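Local coordinates for protein uroporphyrinogen III synthase (Thermus thermophilus, PDB 1WCW) that probably catalyses the cyclisation of the linear tetrapyrrole hydroxymethylbilane to uroporphyrinogen III, the precursor of haem and related tetrapyrroles, at residues V53-A57 with L83-L89; A188-A192 with V224-L229. All coordinates share one frame; numbering follows the deposited sequence.

Interactions 1 and 2 lie in different halves of the chain, built round the six-stranded mixed and the five-stranded parallel sheet, with about 33 Å between centres and about 23 Å between nearest atoms. Interaction 1 (53-57 with 83-89) joins helix 50-57 to the loop and first turn of helix 86-91; its centre is about 25 Å from the centre of the chain, that of interaction 2 (188-192 with 224-229), at strand 186-189, about 9 Å. A glycerol, probably from the crystallisation liquor, lies about 4 Å from the side chain of A192. Its position is consistent with the active-site cleft that this family places between two domains; interaction 1 is peripheral packing.

Interaction 1. Residues V53-A57 with L83-L89; sequences VRALA and LDLEGPL
A57 and L85 have the nearest CA atoms across the contact, 5.4 Å apart, where the helical segment 53-57 meets the loop that enters helix 86-91. From the helix come V53, L56 and A57, and against them lie L83, L85 and P88. V53 turns CG1 anti to its backbone N (chi1 -172°), which lets this one methyl touch two leucines: it is 3.8 Å from L83 CD1 and lies almost as near L85 CD2. The second of these, L85 CD2, is the shared methyl of the contact, since it also packs on A57 CB at 4.0 Å and meets the isobutyl end of L56 at about a right angle. L83 spreads its two methyls along the helix, CD1 against V53 CG1 and CD2 against A57 CB; CD2 also touches NH2 of R54, whose chain runs extended from CG to NE. P88 makes a different kind of contact. Its ring reaches the helix carbonyls, CB lying 3.5 Å from L56 O and CG at the same separation from A57 O. One water spans the segments, donating to A57 O at 2.8 Å and to D84 O at 2.7 Å. D84 also shapes the start of its helix: G87 N gives a nearly straight capping bond to D84 OD1 (3.1 Å, 169° at the hydrogen), reaching it on the syn side and 31° out of the carboxylate plane. L74 of helix 68-80 touches both V53 and L56, continuing the apolar layer beyond the two segments. The chemistry is therefore divided, with methyls in van der Waals contact supplying the close packing and a single water linking two backbone carbonyls that cannot bond to each other directly.

Interaction 2. Residues A188-A192 with V224-L229; sequences AFVAA and VTADAL
T225 holds CG2 anti to its backbone N and OG1 anti to its carbonyl carbon (chi1 -61°), which puts CG2 against F189 CB at 3.6 Å; the first torsion of F189 (chi1 -60°) carries its ring to L229, where it meets CD1 and CD2. The setting is a doubly wound alpha/beta fold with a parallel sheet: F189 ends strand 186-189, the neighbouring strand 217-221 lies beside it, and helix 223-231 follows that neighbour and packs against the loop leaving the first strand. The two branches of T225 divide the work. CG2 settles against F189 CB and F189 O, whereas OG1 faces the A191-A192 peptide at 3.3 Å from A192 N. The geometry there is too bent for a hydrogen bond, and OG1 is bonded instead to V221 O, four residues earlier, at the end of strand 217-221. Replacing the threonine by alanine is likely to leave V221 O without this hydroxyl and to take the methyl away from F189 CB, so the 191-192 peptide would have less to pack on. Farther down the helix, L229 approaches the phenyl ring obliquely: L229 CD2 lies 3.9 Å from F189 CE1, and L229 CD1 is 4.0 Å from F189 CD1. V195 of helix 192-201 touches both F189 and L229, so the apolar packing continues into that helix. A192 brings the two backbones together, its CA 4.0 Å from that of T225. Its methyl fits among the helix side chains, 4.0 Å from V224 CG1, and A192 CB comes to 3.8 Å from A228 CB.

Interaction 1. Residues V53-A57 with L83-L89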
ATOM      1  N   VAL A  53      14.398   4.685  16.785  1.00 13.87           N
ATOM      2  CA  VAL A  53      14.277   3.352  17.393  1.00 12.66           C
ATOM      3  C   VAL A  53      14.647   3.421  18.867  1.00 11.97           C
ATOM      4  O   VAL A  53      13.991   2.807  19.724  1.00 13.30           O
ATOM      5  CB  VAL A  53      15.139   2.305  16.649  1.00 13.61           C
ATOM      6  CG1 VAL A  53      14.769   0.921  17.261  1.00 13.32           C
ATOM      7  CG2 VAL A  53      14.793   2.252  15.135  1.00 13.82           C
ATOM      8  N   ARG A  54      15.686   4.193  19.196  1.00 13.93           N
ATOM      9  CA  ARG A  54      16.068   4.358  20.619  1.00 16.53           C
ATOM     10  C   ARG A  54      14.936   4.998  21.442  1.00 15.26           C
ATOM     11  O   ARG A  54      14.655   4.588  22.578  1.00 17.92           O
ATOM     12  CB  ARG A  54      17.317   5.243  20.745  1.00 20.01           C
ATOM     13  CG  ARG A  54      18.578   4.561  20.256  1.00 25.30           C
ATOM     14  CD  ARG A  54      19.802   5.504  20.339  1.00 34.71           C
ATOM     15  NE  ARG A  54      21.040   4.755  20.159  1.00 43.32           N
ATOM     16  CZ  ARG A  54      21.447   3.763  20.958  1.00 46.86           C
ATOM     17  NH1 ARG A  54      22.589   3.138  20.698  1.00 52.56           N
ATOM     18  NH2 ARG A  54      20.729   3.398  22.021  1.00 48.78           N
ATOM     19  N   ALA A  55      14.281   5.981  20.814  1.00 15.72           N
ATOM     20  CA  ALA A  55      13.159   6.626  21.469  1.00 16.20           C
ATOM     21  C   ALA A  55      12.038   5.614  21.725  1.00 15.88           C
ATOM     22  O   ALA A  55      11.408   5.594  22.811  1.00 17.54           O
ATOM     23  CB  ALA A  55      12.649   7.808  20.643  1.00 17.00           C
ATOM     24  N   LEU A  56      11.720   4.794  20.704  1.00 13.11           N
ATOM     25  CA  LEU A  56      10.704   3.771  20.915  1.00 12.86           C
ATOM     26  C   LEU A  56      11.108   2.833  22.069  1.00 14.51           C
ATOM     27  O   LEU A  56      10.264   2.391  22.889  1.00 13.94           O
ATOM     28  CB  LEU A  56      10.524   2.954  19.622  1.00 12.16           C
ATOM     29  CG  LEU A  56       9.649   1.748  19.677  1.00 10.57           C
ATOM     30  CD1 LEU A  56       8.220   2.182  20.030  1.00 14.62           C
ATOM     31  CD2 LEU A  56       9.676   1.054  18.295  1.00 12.80           C
ATOM     32  N   ALA A  57      12.410   2.498  22.165  1.00 13.25           N
ATOM     33  CA  ALA A  57      12.859   1.567  23.216  1.00 12.69           C
ATOM     34  C   ALA A  57      12.700   2.140  24.655  1.00 14.77           C
ATOM     35  O   ALA A  57      12.776   1.391  25.615  1.00 17.86           O
ATOM     36  CB  ALA A  57      14.362   1.173  22.942  1.00 15.32           C
ATOM     37  N   LEU A  83      18.651  -3.281  20.938  1.00 15.75           N
ATOM     38  CA  LEU A  83      17.618  -2.688  21.758  1.00 17.41           C
ATOM     39  C   LEU A  83      16.478  -3.646  21.979  1.00 17.79           C
ATOM     40  O   LEU A  83      16.176  -4.478  21.148  1.00 22.01           O
ATOM     41  CB  LEU A  83      17.098  -1.440  21.068  1.00 17.76           C
ATOM     42  CG  LEU A  83      18.032  -0.270  20.886  1.00 17.89           C
ATOM     43  CD1 LEU A  83      17.370   0.756  19.984  1.00 21.42           C
ATOM     44  CD2 LEU A  83      18.407   0.342  22.244  1.00 20.75           C
ATOM     45  N   ASP A  84      15.848  -3.536  23.135  1.00 18.15           N
ATOM     46  CA  ASP A  84      14.701  -4.335  23.406  1.00 18.78           C
ATOM     47  C   ASP A  84      13.453  -3.543  23.029  1.00 15.87           C
ATOM     48  O   ASP A  84      13.110  -2.523  23.679  1.00 16.12           O
ATOM     49  CB  ASP A  84      14.652  -4.702  24.890  1.00 18.66           C
ATOM     50  CG  ASP A  84      13.298  -5.196  25.311  1.00 24.89           C
ATOM     51  OD1 ASP A  84      12.645  -5.909  24.515  1.00 25.88           O
ATOM     52  OD2 ASP A  84      12.891  -4.893  26.453  1.00 36.06           O
ATOM     53  N   LEU A  85      12.808  -3.999  21.942  1.00 14.77           N
ATOM     54  CA  LEU A  85      11.561  -3.351  21.498  1.00 13.38           C
ATOM     55  C   LEU A  85      10.363  -4.170  21.931  1.00 16.25           C
ATOM     56  O   LEU A  85       9.258  -3.624  22.051  1.00 15.73           O
ATOM     57  CB  LEU A  85      11.578  -3.205  19.978  1.00 14.43           C
ATOM     58  CG  LEU A  85      12.671  -2.312  19.410  1.00 11.69           C
ATOM     59  CD1 LEU A  85      12.423  -2.167  17.911  1.00 12.86           C
ATOM     60  CD2 LEU A  85      12.702  -0.943  20.035  1.00 15.16           C
ATOM     61  N   GLU A  86      10.538  -5.449  22.188  1.00 16.78           N
ATOM     62  CA  GLU A  86       9.373  -6.258  22.568  1.00 19.81           C
ATOM     63  C   GLU A  86       8.777  -5.820  23.881  1.00 18.50           C
ATOM     64  O   GLU A  86       7.543  -5.798  24.026  1.00 19.13           O
ATOM     65  CB  GLU A  86       9.738  -7.760  22.640  1.00 22.42           C
ATOM     66  CG  GLU A  86      10.227  -8.302  21.303  1.00 32.78           C
ATOM     67  CD  GLU A  86      10.582  -9.790  21.344  1.00 36.47           C
ATOM     68  OE1 GLU A  86       9.665 -10.616  21.489  1.00 42.42           O
ATOM     69  OE2 GLU A  86      11.775 -10.137  21.236  1.00 48.74           O
ATOM     70  N   GLY A  87       9.629  -5.446  24.843  1.00 18.38           N
ATOM     71  CA  GLY A  87       9.130  -4.993  26.125  1.00 19.42           C
ATOM     72  C   GLY A  87       8.250  -3.749  25.971  1.00 19.70           C
ATOM     73  O   GLY A  87       7.110  -3.696  26.416  1.00 20.15           O
ATOM     74  N   PRO A  88       8.782  -2.661  25.398  1.00 18.01           N
ATOM     75  CA  PRO A  88       8.009  -1.424  25.209  1.00 17.86           C
ATOM     76  C   PRO A  88       6.747  -1.682  24.374  1.00 14.60           C
ATOM     77  O   PRO A  88       5.658  -1.174  24.668  1.00 14.66           O
ATOM     78  CB  PRO A  88       8.970  -0.507  24.467  1.00 21.61           C
ATOM     79  CG  PRO A  88      10.319  -1.039  24.871  1.00 21.44           C
ATOM     80  CD  PRO A  88      10.209  -2.503  25.061  1.00 18.56           C
ATOM     81  N   LEU A  89       6.877  -2.447  23.314  1.00 14.71           N
ATOM     82  CA  LEU A  89       5.708  -2.746  22.486  1.00 14.06           C
ATOM     83  C   LEU A  89       4.646  -3.561  23.221  1.00 14.58           C
ATOM     84  O   LEU A  89       3.428  -3.352  23.016  1.00 13.22           O
ATOM     85  CB  LEU A  89       6.085  -3.436  21.181  1.00 12.95           C
ATOM     86  CG  LEU A  89       6.824  -2.475  20.212  1.00 17.85           C
ATOM     87  CD1 LEU A  89       7.454  -3.298  19.091  1.00 20.14           C
ATOM     88  CD2 LEU A  89       5.934  -1.451  19.682  1.00 19.20           C
TER
HETATM   89  O   HOH W   1      13.764  -1.179  25.956  1.00 25.43           O

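Interaction 2. Residues A188-A192 with V224-L229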
ATOM      1  N   ALA A 188      -3.747  -3.298 -14.373  1.00  7.06           N
ATOM      2  CA  ALA A 188      -3.958  -3.872 -13.047  1.00  7.30           C
ATOM      3  C   ALA A 188      -3.140  -3.149 -11.987  1.00  6.22           C
ATOM      4  O   ALA A 188      -1.933  -2.989 -12.132  1.00  7.06           O
ATOM      5  CB  ALA A 188      -3.580  -5.340 -13.118  1.00  8.30           C
ATOM      6  N   PHE A 189      -3.839  -2.794 -10.900  1.00  7.29           N
ATOM      7  CA  PHE A 189      -3.236  -2.176  -9.704  1.00  7.14           C
ATOM      8  C   PHE A 189      -3.397  -3.164  -8.566  1.00  8.22           C
ATOM      9  O   PHE A 189      -4.478  -3.697  -8.340  1.00  8.94           O
ATOM     10  CB  PHE A 189      -3.973  -0.886  -9.324  1.00  8.60           C
ATOM     11  CG  PHE A 189      -3.961   0.166 -10.391  1.00  6.24           C
ATOM     12  CD1 PHE A 189      -4.935   0.256 -11.326  1.00  8.06           C
ATOM     13  CD2 PHE A 189      -2.981   1.139 -10.333  1.00  9.54           C
ATOM     14  CE1 PHE A 189      -4.956   1.338 -12.248  1.00  8.09           C
ATOM     15  CE2 PHE A 189      -3.009   2.223 -11.250  1.00  8.10           C
ATOM     16  CZ  PHE A 189      -3.982   2.299 -12.167  1.00  8.27           C
ATOM     17  N   VAL A 190      -2.313  -3.375  -7.842  1.00  9.18           N
ATOM     18  CA  VAL A 190      -2.387  -4.280  -6.697  1.00 11.02           C
ATOM     19  C   VAL A 190      -2.259  -3.612  -5.355  1.00 11.55           C
ATOM     20  O   VAL A 190      -2.404  -4.256  -4.323  1.00 16.49           O
ATOM     21  CB  VAL A 190      -1.403  -5.466  -6.764  1.00 15.31           C
ATOM     22  CG1 VAL A 190      -1.750  -6.302  -8.034  1.00 17.08           C
ATOM     23  CG2 VAL A 190      -0.032  -4.970  -6.812  1.00 17.13           C
ATOM     24  N   ALA A 191      -2.098  -2.309  -5.344  1.00  9.84           N
ATOM     25  CA  ALA A 191      -2.050  -1.588  -4.071  1.00  9.92           C
ATOM     26  C   ALA A 191      -2.525  -0.173  -4.327  1.00  8.98           C
ATOM     27  O   ALA A 191      -2.228   0.420  -5.374  1.00  8.85           O
ATOM     28  CB  ALA A 191      -0.570  -1.533  -3.552  1.00 12.21           C
ATOM     29  N   ALA A 192      -3.143   0.451  -3.358  1.00  8.67           N
ATOM     30  CA  ALA A 192      -3.596   1.802  -3.480  1.00  7.96           C
ATOM     31  C   ALA A 192      -2.488   2.753  -3.769  1.00  8.57           C
ATOM     32  O   ALA A 192      -2.691   3.715  -4.522  1.00  9.13           O
ATOM     33  CB  ALA A 192      -4.327   2.222  -2.174  1.00 10.29           C
ATOM     34  N   VAL A 224      -9.423  -1.550  -0.993  1.00  9.13           N
ATOM     35  CA  VAL A 224      -8.726  -0.301  -0.714  1.00  9.47           C
ATOM     36  C   VAL A 224      -8.100   0.273  -2.003  1.00  8.55           C
ATOM     37  O   VAL A 224      -8.148   1.467  -2.275  1.00  9.39           O
ATOM     38  CB  VAL A 224      -7.617  -0.490   0.377  1.00 11.62           C
ATOM     39  CG1 VAL A 224      -6.897   0.808   0.571  1.00 12.82           C
ATOM     40  CG2 VAL A 224      -8.294  -0.899   1.750  1.00 14.42           C
ATOM     41  N   THR A 225      -7.566  -0.607  -2.853  1.00  8.44           N
ATOM     42  CA  THR A 225      -7.048  -0.184  -4.175  1.00  9.03           C
ATOM     43  C   THR A 225      -8.231   0.339  -5.030  1.00  8.32           C
ATOM     44  O   THR A 225      -8.075   1.425  -5.662  1.00  7.98           O
ATOM     45  CB  THR A 225      -6.455  -1.385  -4.861  1.00  7.74           C
ATOM     46  OG1 THR A 225      -5.387  -1.877  -4.048  1.00 10.32           O
ATOM     47  CG2 THR A 225      -5.799  -0.955  -6.254  1.00  9.80           C
ATOM     48  N   ALA A 226      -9.401  -0.293  -5.028  1.00  8.22           N
ATOM     49  CA  ALA A 226     -10.494   0.194  -5.787  1.00  8.73           C
ATOM     50  C   ALA A 226     -10.938   1.536  -5.275  1.00  8.96           C
ATOM     51  O   ALA A 226     -11.285   2.422  -6.084  1.00  9.81           O
ATOM     52  CB  ALA A 226     -11.659  -0.807  -5.667  1.00 12.46           C
ATOM     53  N   ASP A 227     -10.957   1.759  -3.960  1.00  9.22           N
ATOM     54  CA  ASP A 227     -11.370   3.033  -3.425  1.00  9.75           C
ATOM     55  C   ASP A 227     -10.388   4.110  -3.777  1.00  8.16           C
ATOM     56  O   ASP A 227     -10.814   5.252  -3.992  1.00  9.20           O
ATOM     57  CB  ASP A 227     -11.635   2.942  -1.891  1.00 12.52           C
ATOM     58  CG  ASP A 227     -12.948   2.205  -1.551  1.00 22.00           C
ATOM     59  OD1 ASP A 227     -13.100   1.741  -0.400  1.00 32.39           O
ATOM     60  OD2 ASP A 227     -13.843   2.108  -2.414  1.00 24.76           O
ATOM     61  N   ALA A 228      -9.104   3.833  -3.931  1.00  7.82           N
ATOM     62  CA  ALA A 228      -8.173   4.828  -4.354  1.00  8.81           C
ATOM     63  C   ALA A 228      -8.498   5.285  -5.789  1.00  7.86           C
ATOM     64  O   ALA A 228      -8.407   6.494  -6.083  1.00  9.40           O
ATOM     65  CB  ALA A 228      -6.750   4.303  -4.261  1.00  9.08           C
ATOM     66  N   LEU A 229      -8.813   4.355  -6.666  1.00  7.83           N
ATOM     67  CA  LEU A 229      -9.227   4.750  -8.006  1.00  6.51           C
ATOM     68  C   LEU A 229     -10.444   5.628  -7.971  1.00  7.63           C
ATOM     69  O   LEU A 229     -10.549   6.665  -8.678  1.00  7.70           O
ATOM     70  CB  LEU A 229      -9.483   3.479  -8.830  1.00  8.00           C
ATOM     71  CG  LEU A 229      -8.185   2.826  -9.338  1.00  7.92           C
ATOM     72  CD1 LEU A 229      -8.457   1.407  -9.771  1.00  9.69           C
ATOM     73  CD2 LEU A 229      -7.589   3.605 -10.545  1.00  8.62           C
TER